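Local coordinates for protein PPR (PDB 1MZU) that senses light as a photoreceptor through the photoactive yellow protein domain described here, the N-terminal part of a probable sensor histidine kinase, at residues A35-G40 with R122-V127; S41-R46 with G64-T69; A72-I77 with F99-Q104; T92-F97 with Q111-N116. All blocks are in the same frame, centred on the assembly; numbering follows the deposited sequence.

Contact 1 (A35-G40 with R122-V127); sequences AIQVDG and RYWIFV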
loop_
_atom_site.group_PDB
_atom_site.type_symbol
_atom_site.label_atom_id
_atom_site.label_comp_id
_atom_site.label_asym_id
_atom_site.label_seq_id
_atom_site.Cartn_x
_atom_site.Cartn_y
_atom_site.Cartn_z
ATOM N N ALA A 35 2.094 4.351 -4.810
ATOM C CA ALA A 35 1.717 4.960 -3.532
ATOM C C ALA A 35 0.255 4.739 -3.144
ATOM O O ALA A 35 -0.659 5.107 -3.886
ATOM C CB ALA A 35 2.043 6.457 -3.562
ATOM N N ILE A 36 0.045 4.120 -1.978
ATOM C CA ILE A 36 -1.292 3.808 -1.452
ATOM C C ILE A 36 -1.472 4.365 -0.038
ATOM O O ILE A 36 -0.618 4.143 0.822
ATOM C CB ILE A 36 -1.538 2.257 -1.356
ATOM C CG1 ILE A 36 -1.260 1.580 -2.697
ATOM C CG2 ILE A 36 -2.985 1.970 -0.911
ATOM C CD1 ILE A 36 -0.769 0.154 -2.606
ATOM N N GLN A 37 -2.585 5.064 0.199
ATOM C CA GLN A 37 -2.912 5.595 1.523
ATOM C C GLN A 37 -4.055 4.796 2.095
ATOM O O GLN A 37 -5.092 4.647 1.460
ATOM C CB GLN A 37 -3.316 7.068 1.484
ATOM C CG GLN A 37 -3.438 7.725 2.855
ATOM C CD GLN A 37 -3.888 9.175 2.769
ATOM O OE1 GLN A 37 -3.108 10.092 3.010
ATOM N NE2 GLN A 37 -5.152 9.385 2.432
ATOM N N VAL A 38 -3.863 4.316 3.316
ATOM C CA VAL A 38 -4.854 3.521 4.017
ATOM C C VAL A 38 -5.098 4.093 5.403
ATOM O O VAL A 38 -4.346 4.948 5.865
ATOM C CB VAL A 38 -4.399 2.031 4.201
ATOM C CG1 VAL A 38 -4.442 1.270 2.872
ATOM C CG2 VAL A 38 -2.982 1.967 4.805
ATOM N N ASP A 39 -6.169 3.644 6.052
ATOM C CA ASP A 39 -6.412 4.057 7.420
ATOM C C ASP A 39 -5.981 2.912 8.324
ATOM O O ASP A 39 -5.444 1.912 7.823
ATOM C CB ASP A 39 -7.842 4.563 7.689
ATOM C CG ASP A 39 -8.925 3.570 7.331
ATOM O OD1 ASP A 39 -9.976 4.044 6.852
ATOM O OD2 ASP A 39 -8.779 2.340 7.558
ATOM N N GLY A 40 -6.240 3.050 9.620
ATOM C CA GLY A 40 -5.866 2.044 10.603
ATOM C C GLY A 40 -6.485 0.666 10.475
ATOM O O GLY A 40 -5.907 -0.311 10.955
ATOM N N ARG A 122 -4.057 8.085 9.099
ATOM C CA ARG A 122 -3.690 7.787 7.711
ATOM C C ARG A 122 -2.258 7.274 7.605
ATOM O O ARG A 122 -1.382 7.725 8.339
ATOM C CB ARG A 122 -3.928 8.997 6.792
ATOM C CG ARG A 122 -5.391 9.446 6.699
ATOM C CD ARG A 122 -6.351 8.301 6.330
ATOM N NE ARG A 122 -7.702 8.511 6.855
ATOM C CZ ARG A 122 -8.629 9.273 6.278
ATOM N NH1 ARG A 122 -8.366 9.917 5.145
ATOM N NH2 ARG A 122 -9.827 9.385 6.828
ATOM N N TYR A 123 -2.046 6.272 6.747
ATOM C CA TYR A 123 -0.735 5.643 6.565
ATOM C C TYR A 123 -0.408 5.426 5.094
ATOM O O TYR A 123 -1.298 5.192 4.278
ATOM C CB TYR A 123 -0.686 4.285 7.293
ATOM C CG TYR A 123 -1.059 4.342 8.756
ATOM C CD1 TYR A 123 -2.397 4.130 9.171
ATOM C CD2 TYR A 123 -0.103 4.691 9.734
ATOM C CE1 TYR A 123 -2.779 4.281 10.534
ATOM C CE2 TYR A 123 -0.476 4.841 11.109
ATOM C CZ TYR A 123 -1.813 4.638 11.492
ATOM O OH TYR A 123 -2.192 4.802 12.807
ATOM N N TRP A 124 0.884 5.427 4.789
ATOM C CA TRP A 124 1.378 5.257 3.432
ATOM C C TRP A 124 2.134 3.970 3.192
ATOM O O TRP A 124 2.868 3.488 4.060
ATOM C CB TRP A 124 2.308 6.404 3.053
ATOM C CG TRP A 124 1.630 7.691 2.792
ATOM C CD1 TRP A 124 1.592 8.766 3.613
ATOM C CD2 TRP A 124 0.874 8.038 1.631
ATOM N NE1 TRP A 124 0.846 9.775 3.052
ATOM C CE2 TRP A 124 0.394 9.358 1.828
ATOM C CE3 TRP A 124 0.555 7.365 0.434
ATOM C CZ2 TRP A 124 -0.402 10.026 0.869
ATOM C CZ3 TRP A 124 -0.238 8.023 -0.525
ATOM C CH2 TRP A 124 -0.705 9.344 -0.298
ATOM N N ILE A 125 1.950 3.439 1.989
ATOM C CA ILE A 125 2.607 2.222 1.538
ATOM C C ILE A 125 3.212 2.584 0.168
ATOM O O ILE A 125 2.471 2.901 -0.775
ATOM C CB ILE A 125 1.604 1.023 1.377
ATOM C CG1 ILE A 125 0.818 0.785 2.676
ATOM C CG2 ILE A 125 2.370 -0.247 0.952
ATOM C CD1 ILE A 125 -0.430 -0.101 2.561
ATOM N N PHE A 126 4.545 2.587 0.087
ATOM C CA PHE A 126 5.263 2.894 -1.152
ATOM C C PHE A 126 5.795 1.621 -1.763
ATOM O O PHE A 126 6.336 0.760 -1.065
ATOM C CB PHE A 126 6.394 3.900 -0.915
ATOM C CG PHE A 126 5.920 5.221 -0.389
ATOM C CD1 PHE A 126 5.069 6.027 -1.163
ATOM C CD2 PHE A 126 6.283 5.651 0.900
ATOM C CE1 PHE A 126 4.573 7.253 -0.670
ATOM C CE2 PHE A 126 5.798 6.879 1.417
ATOM C CZ PHE A 126 4.933 7.686 0.624
ATOM N N VAL A 127 5.625 1.490 -3.073
ATOM C CA VAL A 127 6.021 0.270 -3.795
ATOM C C VAL A 127 7.023 0.580 -4.920
ATOM O O VAL A 127 6.722 1.360 -5.817
ATOM C CB VAL A 127 4.737 -0.407 -4.414
ATOM C CG1 VAL A 127 5.062 -1.693 -5.129
ATOM C CG2 VAL A 127 3.678 -0.678 -3.349
#
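Gln37 lies across the indole of Trp124 where two inner antiparallel strands of the PAS-fold sheet, 35-39 and 122-127, run side by side. Gln37 CB sits over one face of the indole, 3.9 Å from the centroid of the Trp124 six-membered ring, in a CH-pi contact. Gln37 CG is anti to the backbone N (chi1 -170°), and the extended chain carries the amide past the ring. The amide plane is turned 50° from the ring plane, and Gln37 OE1 comes 3.5 Å from Trp124 CZ2. Trp124 NE1 is hydrogen-bonded to Asp21. On the same face of the sheet, Ala35 CB meets the edge of the Phe126 ring, 3.9 Å from CD1.

Ile36, Val38, Tyr123 and Ile125 point to the other face, where Phe67 of helix 67-71 packs on Ile36, Val38 and Ile125. Val38 and Ile125 cross at about a right angle, with Val38 CG2 4.0 Å from Ile125 CD1. The Tyr123 ring turns its edge to the turn after the strand, and its CE1 lies 3.8 Å from Gly40 N. Ile36 pairs with Ile125, and Val38 with Tyr123, through two backbone hydrogen bonds each. The shortest joins Tyr123 N to Val38 O at 2.8 Å.

Contact 2 (S41-R46 with G64-T69); sequences SGVIHR and GRNFFT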
loop_
_atom_site.group_PDB
_atom_site.type_symbol
_atom_site.label_atom_id
_atom_site.label_comp_id
_atom_site.label_asym_id
_atom_site.label_seq_id
_atom_site.Cartn_x
_atom_site.Cartn_y
_atom_site.Cartn_z
ATOM N N SER A 41 -7.655 0.579 9.841
ATOM C CA SER A 41 -8.312 -0.711 9.649
ATOM C C SER A 41 -8.004 -1.321 8.280
ATOM O O SER A 41 -8.473 -2.423 7.967
ATOM C CB SER A 41 -9.830 -0.640 9.937
ATOM O OG SER A 41 -10.518 0.238 9.064
ATOM N N GLY A 42 -7.199 -0.608 7.489
ATOM C CA GLY A 42 -6.788 -1.080 6.175
ATOM C C GLY A 42 -7.514 -0.581 4.945
ATOM O O GLY A 42 -7.161 -0.979 3.836
ATOM N N VAL A 43 -8.518 0.274 5.139
ATOM C CA VAL A 43 -9.329 0.842 4.052
ATOM C C VAL A 43 -8.554 1.873 3.211
ATOM O O VAL A 43 -7.930 2.776 3.755
ATOM C CB VAL A 43 -10.676 1.429 4.629
ATOM C CG1 VAL A 43 -11.550 2.069 3.544
ATOM C CG2 VAL A 43 -11.469 0.336 5.335
ATOM N N ILE A 44 -8.568 1.683 1.890
ATOM C CA ILE A 44 -7.892 2.548 0.918
ATOM C C ILE A 44 -8.574 3.907 0.707
ATOM O O ILE A 44 -9.775 3.986 0.437
ATOM C CB ILE A 44 -7.690 1.806 -0.447
ATOM C CG1 ILE A 44 -6.884 0.527 -0.197
ATOM C CG2 ILE A 44 -6.970 2.715 -1.489
ATOM C CD1 ILE A 44 -6.770 -0.406 -1.356
ATOM N N HIS A 45 -7.780 4.964 0.857
ATOM C CA HIS A 45 -8.244 6.332 0.682
ATOM C C HIS A 45 -7.639 6.956 -0.575
ATOM O O HIS A 45 -8.339 7.655 -1.309
ATOM C CB HIS A 45 -8.007 7.169 1.951
ATOM C CG HIS A 45 -8.898 6.785 3.096
ATOM N ND1 HIS A 45 -10.108 7.400 3.342
ATOM C CD2 HIS A 45 -8.776 5.818 4.034
ATOM C CE1 HIS A 45 -10.693 6.825 4.377
ATOM N NE2 HIS A 45 -9.905 5.862 4.817
ATOM N N ARG A 46 -6.363 6.665 -0.855
ATOM C CA ARG A 46 -5.694 7.162 -2.063
ATOM C C ARG A 46 -4.978 6.011 -2.745
ATOM O O ARG A 46 -4.383 5.162 -2.077
ATOM C CB ARG A 46 -4.676 8.278 -1.772
ATOM C CG ARG A 46 -5.184 9.533 -1.067
ATOM C CD ARG A 46 -6.253 10.294 -1.833
ATOM N NE ARG A 46 -6.831 11.306 -0.952
ATOM C CZ ARG A 46 -8.004 11.206 -0.330
ATOM N NH1 ARG A 46 -8.774 10.139 -0.494
ATOM N NH2 ARG A 46 -8.368 12.146 0.534
ATOM N N GLY A 64 -12.033 2.715 -0.999
ATOM C CA GLY A 64 -13.161 2.425 -0.133
ATOM C C GLY A 64 -13.122 0.984 0.350
ATOM O O GLY A 64 -13.792 0.629 1.319
ATOM N N ARG A 65 -12.313 0.164 -0.316
ATOM C CA ARG A 65 -12.149 -1.242 0.037
ATOM C C ARG A 65 -10.898 -1.459 0.893
ATOM O O ARG A 65 -9.981 -0.636 0.874
ATOM C CB ARG A 65 -12.062 -2.095 -1.235
ATOM C CG ARG A 65 -13.347 -2.811 -1.661
ATOM C CD ARG A 65 -14.491 -1.868 -2.039
ATOM N NE ARG A 65 -15.581 -2.580 -2.713
ATOM C CZ ARG A 65 -16.557 -3.250 -2.100
ATOM N NH1 ARG A 65 -16.608 -3.317 -0.773
ATOM N NH2 ARG A 65 -17.485 -3.866 -2.824
ATOM N N ASN A 66 -10.878 -2.562 1.639
ATOM C CA ASN A 66 -9.753 -2.912 2.504
ATOM C C ASN A 66 -8.591 -3.533 1.713
ATOM O O ASN A 66 -8.781 -4.516 0.985
ATOM C CB ASN A 66 -10.218 -3.865 3.615
ATOM C CG ASN A 66 -9.219 -3.972 4.777
ATOM O OD1 ASN A 66 -8.129 -4.538 4.644
ATOM N ND2 ASN A 66 -9.613 -3.460 5.933
ATOM N N PHE A 67 -7.399 -2.949 1.882
ATOM C CA PHE A 67 -6.166 -3.393 1.217
ATOM C C PHE A 67 -5.767 -4.822 1.582
ATOM O O PHE A 67 -5.467 -5.610 0.702
ATOM C CB PHE A 67 -4.994 -2.420 1.537
ATOM C CG PHE A 67 -3.702 -2.726 0.802
ATOM C CD1 PHE A 67 -3.595 -2.523 -0.585
ATOM C CD2 PHE A 67 -2.593 -3.234 1.489
ATOM C CE1 PHE A 67 -2.392 -2.829 -1.286
ATOM C CE2 PHE A 67 -1.370 -3.551 0.802
ATOM C CZ PHE A 67 -1.279 -3.344 -0.588
ATOM N N PHE A 68 -5.797 -5.145 2.870
ATOM C CA PHE A 68 -5.376 -6.463 3.343
ATOM C C PHE A 68 -6.375 -7.608 3.242
ATOM O O PHE A 68 -5.998 -8.727 2.875
ATOM C CB PHE A 68 -4.816 -6.362 4.769
ATOM C CG PHE A 68 -3.735 -5.330 4.916
ATOM C CD1 PHE A 68 -2.426 -5.596 4.467
ATOM C CD2 PHE A 68 -4.029 -4.059 5.451
ATOM C CE1 PHE A 68 -1.401 -4.602 4.539
ATOM C CE2 PHE A 68 -3.022 -3.048 5.529
ATOM C CZ PHE A 68 -1.705 -3.318 5.072
ATOM N N THR A 69 -7.646 -7.323 3.513
ATOM C CA THR A 69 -8.678 -8.363 3.465
ATOM C C THR A 69 -9.353 -8.559 2.120
ATOM O O THR A 69 -9.789 -9.666 1.834
ATOM C CB THR A 69 -9.786 -8.142 4.526
ATOM O OG1 THR A 69 -10.484 -6.926 4.248
ATOM C CG2 THR A 69 -9.187 -8.089 5.927
#
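Asn66 reaches Ser41 where the turn between the first two strands of the PAS fold meets the start of helix 67-71. Asn66 is the N-cap of that helix. Four hydrogen bonds cross the contact. Asn66 CG is anti to the backbone N (chi1 -164°). The amide ND2 of Asn66 donates to Ser41 O at 2.6 Å in a short, bent bond, with an angle of 135° at the hydrogen. The other branch caps the helix: Asn66 OD1 accepts from Thr69 N at 3.0 Å, with the donor above the amide carbonyl plane, and more weakly from Phe68 N. One amide thus ties the turn to the helix start.

Three backbone bonds continue the seam. Phe67 N donates to Gly42 O, Gly64 N donates to Ile44 O, and Ile44 N donates to Arg65 O in a nearly straight bond (178°).

Packing is slighter. Val43 CG1 rests against the carbonyl oxygen of Gly64, 3.5 Å from Gly64 O. Gly42, with no side chain and a positive phi, brings its CA to the edge of the Phe68 ring. Ile44 and Phe67, a ring close to the bound chromophore, cross obliquely, and Ile44 CD1 reaches the edge of the Phe67 ring at 3.9 Å from Phe67 CD1.

Contact 3 (A72-I77 with F99-Q104); sequences APCTNI and FVFDFQ. With HC4 (4'-hydroxycinnamic acid), chain D.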
loop_
_atom_site.group_PDB
_atom_site.type_symbol
_atom_site.label_atom_id
_atom_site.label_comp_id
_atom_site.label_asym_id
_atom_site.label_seq_id
_atom_site.Cartn_x
_atom_site.Cartn_y
_atom_site.Cartn_z
ATOM N N ALA A 72 -5.672 -6.837 -1.646
ATOM C CA ALA A 72 -4.387 -7.520 -1.702
ATOM C C ALA A 72 -4.186 -8.590 -0.632
ATOM O O ALA A 72 -3.318 -8.436 0.233
ATOM C CB ALA A 72 -3.268 -6.476 -1.632
ATOM N N PRO A 73 -4.933 -9.720 -0.715
ATOM C CA PRO A 73 -4.828 -10.818 0.262
ATOM C C PRO A 73 -3.461 -11.471 0.470
ATOM O O PRO A 73 -3.187 -11.958 1.568
ATOM C CB PRO A 73 -5.873 -11.812 -0.232
ATOM C CG PRO A 73 -5.900 -11.578 -1.684
ATOM C CD PRO A 73 -5.912 -10.086 -1.760
ATOM N N CYS A 74 -2.595 -11.435 -0.548
ATOM C CA CYS A 74 -1.236 -12.005 -0.458
ATOM C C CYS A 74 -0.347 -11.291 0.564
ATOM O O CYS A 74 0.714 -11.790 0.934
ATOM C CB CYS A 74 -0.591 -12.138 -1.841
ATOM S SG CYS A 74 0.015 -10.570 -2.582
ATOM N N THR A 75 -0.778 -10.098 0.973
ATOM C CA THR A 75 -0.063 -9.300 1.962
ATOM C C THR A 75 -0.503 -9.645 3.396
ATOM O O THR A 75 0.101 -9.169 4.353
ATOM C CB THR A 75 -0.304 -7.782 1.752
ATOM O OG1 THR A 75 -1.662 -7.445 2.071
ATOM C CG2 THR A 75 0.015 -7.368 0.318
ATOM N N ASN A 76 -1.529 -10.490 3.536
ATOM C CA ASN A 76 -2.070 -10.864 4.850
ATOM C C ASN A 76 -1.266 -11.889 5.675
ATOM O O ASN A 76 -1.822 -12.787 6.316
ATOM C CB ASN A 76 -3.553 -11.263 4.720
ATOM C CG ASN A 76 -4.414 -10.744 5.865
ATOM O OD1 ASN A 76 -5.388 -11.388 6.257
ATOM N ND2 ASN A 76 -4.068 -9.581 6.396
ATOM N N ILE A 77 0.055 -11.720 5.654
ATOM C CA ILE A 77 1.010 -12.561 6.379
ATOM C C ILE A 77 1.722 -11.670 7.434
ATOM O O ILE A 77 1.560 -10.442 7.393
ATOM C CB ILE A 77 2.049 -13.214 5.386
ATOM C CG1 ILE A 77 2.722 -12.166 4.487
ATOM C CG2 ILE A 77 1.388 -14.332 4.585
ATOM C CD1 ILE A 77 3.957 -12.702 3.778
ATOM N N PHE A 99 9.661 -7.766 -1.003
ATOM C CA PHE A 99 8.443 -8.563 -1.148
ATOM C C PHE A 99 8.211 -8.939 -2.604
ATOM O O PHE A 99 8.797 -8.350 -3.510
ATOM C CB PHE A 99 7.237 -7.749 -0.638
ATOM C CG PHE A 99 6.124 -8.591 -0.088
ATOM C CD1 PHE A 99 6.272 -9.228 1.152
ATOM C CD2 PHE A 99 4.940 -8.794 -0.827
ATOM C CE1 PHE A 99 5.258 -10.064 1.656
ATOM C CE2 PHE A 99 3.912 -9.630 -0.340
ATOM C CZ PHE A 99 4.069 -10.268 0.906
ATOM N N VAL A 100 7.338 -9.922 -2.809
ATOM C CA VAL A 100 6.989 -10.397 -4.141
ATOM C C VAL A 100 5.459 -10.512 -4.242
ATOM O O VAL A 100 4.814 -11.136 -3.393
ATOM C CB VAL A 100 7.752 -11.737 -4.496
ATOM C CG1 VAL A 100 7.331 -12.906 -3.598
ATOM C CG2 VAL A 100 7.580 -12.091 -5.960
ATOM N N PHE A 101 4.892 -9.806 -5.218
ATOM C CA PHE A 101 3.455 -9.806 -5.472
ATOM C C PHE A 101 3.056 -10.938 -6.421
ATOM O O PHE A 101 3.519 -10.994 -7.572
ATOM C CB PHE A 101 3.004 -8.447 -6.021
ATOM C CG PHE A 101 2.842 -7.384 -4.967
ATOM C CD1 PHE A 101 2.506 -7.734 -3.644
ATOM C CD2 PHE A 101 3.026 -6.020 -5.284
ATOM C CE1 PHE A 101 2.354 -6.751 -2.638
ATOM C CE2 PHE A 101 2.877 -5.017 -4.283
ATOM C CZ PHE A 101 2.540 -5.394 -2.950
ATOM N N ASP A 102 2.206 -11.839 -5.917
ATOM C CA ASP A 102 1.723 -13.011 -6.659
ATOM C C ASP A 102 0.456 -12.737 -7.477
ATOM O O ASP A 102 -0.668 -13.077 -7.066
ATOM C CB ASP A 102 1.494 -14.185 -5.696
ATOM C CG ASP A 102 1.471 -15.530 -6.401
ATOM O OD1 ASP A 102 2.426 -15.821 -7.165
ATOM O OD2 ASP A 102 0.503 -16.293 -6.185
ATOM N N PHE A 103 0.663 -12.144 -8.651
ATOM C CA PHE A 103 -0.420 -11.811 -9.573
ATOM C C PHE A 103 -0.815 -13.018 -10.413
ATOM O O PHE A 103 -0.211 -14.080 -10.290
ATOM C CB PHE A 103 -0.005 -10.636 -10.471
ATOM C CG PHE A 103 0.168 -9.327 -9.735
ATOM C CD1 PHE A 103 0.998 -8.312 -10.258
ATOM C CD2 PHE A 103 -0.511 -9.086 -8.523
ATOM C CE1 PHE A 103 1.146 -7.063 -9.574
ATOM C CE2 PHE A 103 -0.376 -7.860 -7.838
ATOM C CZ PHE A 103 0.451 -6.842 -8.356
ATOM N N GLN A 104 -1.809 -12.841 -11.281
ATOM C CA GLN A 104 -2.310 -13.908 -12.150
ATOM C C GLN A 104 -1.283 -14.372 -13.184
ATOM O O GLN A 104 -1.131 -15.571 -13.426
ATOM C CB GLN A 104 -3.585 -13.445 -12.865
ATOM C CG GLN A 104 -4.688 -13.004 -11.923
ATOM C CD GLN A 104 -6.034 -12.923 -12.592
ATOM O OE1 GLN A 104 -6.376 -11.912 -13.204
ATOM N NE2 GLN A 104 -6.823 -13.984 -12.460
HETATM C C1 HC4 D . -1.411 -9.849 -3.334
HETATM O O1 HC4 D . -2.577 -10.357 -3.246
HETATM C C2 HC4 D . -1.118 -8.570 -3.929
HETATM C C3 HC4 D . -2.035 -7.866 -4.584
HETATM C "C1'" HC4 D . -1.915 -6.483 -4.950
HETATM C "C2'" HC4 D . -3.024 -5.840 -5.663
HETATM C "C3'" HC4 D . -2.965 -4.457 -5.953
HETATM C "C4'" HC4 D . -1.860 -3.688 -5.488
HETATM C "C5'" HC4 D . -0.792 -4.313 -4.795
HETATM C "C6'" HC4 D . -0.848 -5.679 -4.523
HETATM O "O4'" HC4 D . -1.776 -2.398 -5.732
#
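Phe99 meets Cys74 and Ile77 where a strand of the PAS sheet passes the chromophore-bearing loop of this photoactive yellow protein domain. Its ring receives both partners at the edge. Cys74 O lies 3.7 Å from Phe99 CZ, and Ile77 comes tip to tip, with CD1 3.6 Å from Phe99 CE1.

Phe101 follows and covers the chromophore, 4'-hydroxycinnamic acid (HC4). HC4 C6' stands over the centre of the Phe101 ring. Cys74 SG approaches the same ring obliquely, 3.9 Å from Phe101 CD1. Thr75 CG2 touches Phe101 CE1 at 3.8 Å. Thr75 is itself held to Ala72 O, which accepts from both its N and its OG1.

Phe103 turns its edge to the chromophore, with CE2 3.6 Å from HC4 C1'. Ala72 CB also packs on HC4, and Tyr47 OH and Glu51 OE2 are hydrogen-bonded to it. Cys74 SG stands between the backbone N and the carbonyl carbon (chi1 76°). There it forms the thioester to HC4 C1 at 1.8 Å, while Cys74 N donates to HC4 O1 at 2.9 Å.

Contact 4 (T92-F97 with Q111-N116); sequences TLDARF and QIRMQN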
loop_
_atom_site.group_PDB
_atom_site.type_symbol
_atom_site.label_atom_id
_atom_site.label_comp_id
_atom_site.label_asym_id
_atom_site.label_seq_id
_atom_site.Cartn_x
_atom_site.Cartn_y
_atom_site.Cartn_z
ATOM N N THR A 92 3.726 4.398 15.751
ATOM C CA THR A 92 4.745 4.691 14.742
ATOM C C THR A 92 4.927 3.533 13.761
ATOM O O THR A 92 5.395 2.454 14.132
ATOM C CB THR A 92 6.122 5.010 15.400
ATOM O OG1 THR A 92 5.959 6.034 16.385
ATOM C CG2 THR A 92 7.153 5.497 14.368
ATOM N N LEU A 93 4.555 3.776 12.508
ATOM C CA LEU A 93 4.721 2.794 11.440
ATOM C C LEU A 93 5.975 3.205 10.665
ATOM O O LEU A 93 6.076 4.338 10.186
ATOM C CB LEU A 93 3.491 2.750 10.508
ATOM C CG LEU A 93 3.556 1.834 9.277
ATOM C CD1 LEU A 93 3.757 0.383 9.675
ATOM C CD2 LEU A 93 2.316 1.989 8.429
ATOM N N ASP A 94 6.944 2.300 10.604
ATOM C CA ASP A 94 8.190 2.542 9.897
ATOM C C ASP A 94 8.826 1.210 9.551
ATOM O O ASP A 94 9.479 0.578 10.395
ATOM C CB ASP A 94 9.148 3.391 10.727
ATOM C CG ASP A 94 10.129 4.124 9.865
ATOM O OD1 ASP A 94 11.177 3.539 9.513
ATOM O OD2 ASP A 94 9.817 5.273 9.485
ATOM N N ALA A 95 8.656 0.806 8.295
ATOM C CA ALA A 95 9.174 -0.472 7.835
ATOM C C ALA A 95 9.671 -0.391 6.408
ATOM O O ALA A 95 9.131 0.358 5.589
ATOM C CB ALA A 95 8.100 -1.546 7.957
ATOM N N ARG A 96 10.691 -1.199 6.121
ATOM C CA ARG A 96 11.314 -1.296 4.806
ATOM C C ARG A 96 11.674 -2.770 4.662
ATOM O O ARG A 96 12.362 -3.332 5.530
ATOM C CB ARG A 96 12.566 -0.411 4.748
ATOM C CG ARG A 96 13.267 -0.342 3.378
ATOM C CD ARG A 96 14.335 0.760 3.311
ATOM N NE ARG A 96 15.338 0.667 4.379
ATOM C CZ ARG A 96 15.618 1.643 5.246
ATOM N NH1 ARG A 96 14.980 2.805 5.185
ATOM N NH2 ARG A 96 16.504 1.438 6.213
ATOM N N PHE A 97 11.152 -3.409 3.610
ATOM C CA PHE A 97 11.404 -4.837 3.359
ATOM C C PHE A 97 11.157 -5.228 1.909
ATOM O O PHE A 97 10.408 -4.557 1.205
ATOM C CB PHE A 97 10.547 -5.733 4.293
ATOM C CG PHE A 97 9.053 -5.471 4.212
ATOM C CD1 PHE A 97 8.473 -4.404 4.930
ATOM C CD2 PHE A 97 8.215 -6.302 3.439
ATOM C CE1 PHE A 97 7.078 -4.163 4.886
ATOM C CE2 PHE A 97 6.820 -6.076 3.384
ATOM C CZ PHE A 97 6.250 -5.005 4.111
ATOM N N GLN A 111 10.151 -3.663 -3.501
ATOM C CA GLN A 111 10.730 -3.216 -2.231
ATOM C C GLN A 111 9.585 -2.362 -1.668
ATOM O O GLN A 111 9.002 -1.545 -2.387
ATOM C CB GLN A 111 11.972 -2.333 -2.424
ATOM C CG GLN A 111 12.914 -2.665 -3.595
ATOM C CD GLN A 111 13.831 -3.848 -3.356
ATOM O OE1 GLN A 111 13.662 -4.916 -3.960
ATOM N NE2 GLN A 111 14.841 -3.655 -2.502
ATOM N N ILE A 112 9.232 -2.585 -0.406
ATOM C CA ILE A 112 8.123 -1.866 0.230
ATOM C C ILE A 112 8.653 -0.936 1.313
ATOM O O ILE A 112 9.561 -1.298 2.049
ATOM C CB ILE A 112 7.096 -2.879 0.873
ATOM C CG1 ILE A 112 6.547 -3.862 -0.172
ATOM C CG2 ILE A 112 5.965 -2.155 1.620
ATOM C CD1 ILE A 112 5.723 -3.256 -1.296
ATOM N N ARG A 113 8.059 0.249 1.402
ATOM C CA ARG A 113 8.389 1.253 2.410
ATOM C C ARG A 113 7.055 1.686 3.009
ATOM O O ARG A 113 6.199 2.216 2.299
ATOM C CB ARG A 113 9.130 2.451 1.786
ATOM C CG ARG A 113 9.403 3.648 2.734
ATOM C CD ARG A 113 10.378 3.321 3.871
ATOM N NE ARG A 113 10.397 4.386 4.879
ATOM C CZ ARG A 113 11.331 4.543 5.816
ATOM N NH1 ARG A 113 12.356 3.704 5.908
ATOM N NH2 ARG A 113 11.251 5.566 6.655
ATOM N N MET A 114 6.884 1.432 4.303
ATOM C CA MET A 114 5.658 1.781 5.040
ATOM C C MET A 114 5.944 2.867 6.067
ATOM O O MET A 114 6.946 2.787 6.774
ATOM C CB MET A 114 5.116 0.563 5.794
ATOM C CG MET A 114 4.520 -0.530 4.950
ATOM S SD MET A 114 3.641 -1.723 5.962
ATOM C CE MET A 114 2.101 -1.523 5.313
ATOM N N GLN A 115 5.059 3.862 6.156
ATOM C CA GLN A 115 5.196 4.978 7.105
ATOM C C GLN A 115 3.908 5.764 7.361
ATOM O O GLN A 115 2.934 5.616 6.624
ATOM C CB GLN A 115 6.335 5.944 6.708
ATOM C CG GLN A 115 6.265 6.524 5.295
ATOM C CD GLN A 115 7.410 7.482 5.025
ATOM O OE1 GLN A 115 8.462 7.089 4.516
ATOM N NE2 GLN A 115 7.209 8.749 5.369
ATOM N N ASN A 116 3.926 6.596 8.413
ATOM C CA ASN A 116 2.799 7.466 8.816
ATOM C C ASN A 116 2.604 8.658 7.880
ATOM O O ASN A 116 3.526 9.050 7.160
ATOM C CB ASN A 116 3.040 8.048 10.216
ATOM C CG ASN A 116 2.845 7.040 11.318
ATOM O OD1 ASN A 116 3.378 5.944 11.265
ATOM N ND2 ASN A 116 2.111 7.422 12.346
#
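The Phe97 ring lies with one face over Ile112, whose CB is 4.1 Å from the ring centroid in a CH-pi contact. Phe97 CG stands between the backbone N and the carbonyl carbon (chi1 56°), and the two side chains run side by side. Met114 SD is at the ring edge, 4.4 Å from Phe97 CE1.

On the other sheet face, Arg96 NH1 is modelled at the edge of the Arg113 guanidinium, 2.9 Å from Arg113 NH1. Both are donors and not bonded, so the placement is doubtful. Asp94 OD2 makes a salt bridge to Arg113 NH2 at 3.2 Å. The oxygen stands off the guanidinium plane, so only charge attracts; the two planar groups are 87° apart.

Ala95 with Met114 and Phe97 with Ile112 are antiparallel hydrogen-bonded pairs. Beyond them, Asn116 OD1 accepts from Leu93 N at 2.8 Å. The two strands form the hairpin 94-102/107-116. Helix 78-89 packs on the face of Phe97 and Met114 through Phe80, and strand 122-128 continues the sheet beside 107-116.

The four contacts lie in one PAS fold and all reach its five-stranded antiparallel sheet, ordered 44-47, 34-39, 122-128, 107-116, 94-102. Contact 1 joins the first and last strands of the chain, and the other three contacts fall between its segments in sequence. Contacts 2 and 4 lie on either side of it; their centres are about 9 Å from that of contact 1 and about 16 Å apart. The centre of contact 3 is about 15 to 16 Å from the others. Contact 3 shares strand 94-102 with contact 4, and their segments alternate along the chain. Helix 67-71 leads from contact 2 to contact 3. Contacts 1, 2 and 3 all bring side chains close to the chromophore, which is attached at contact 3.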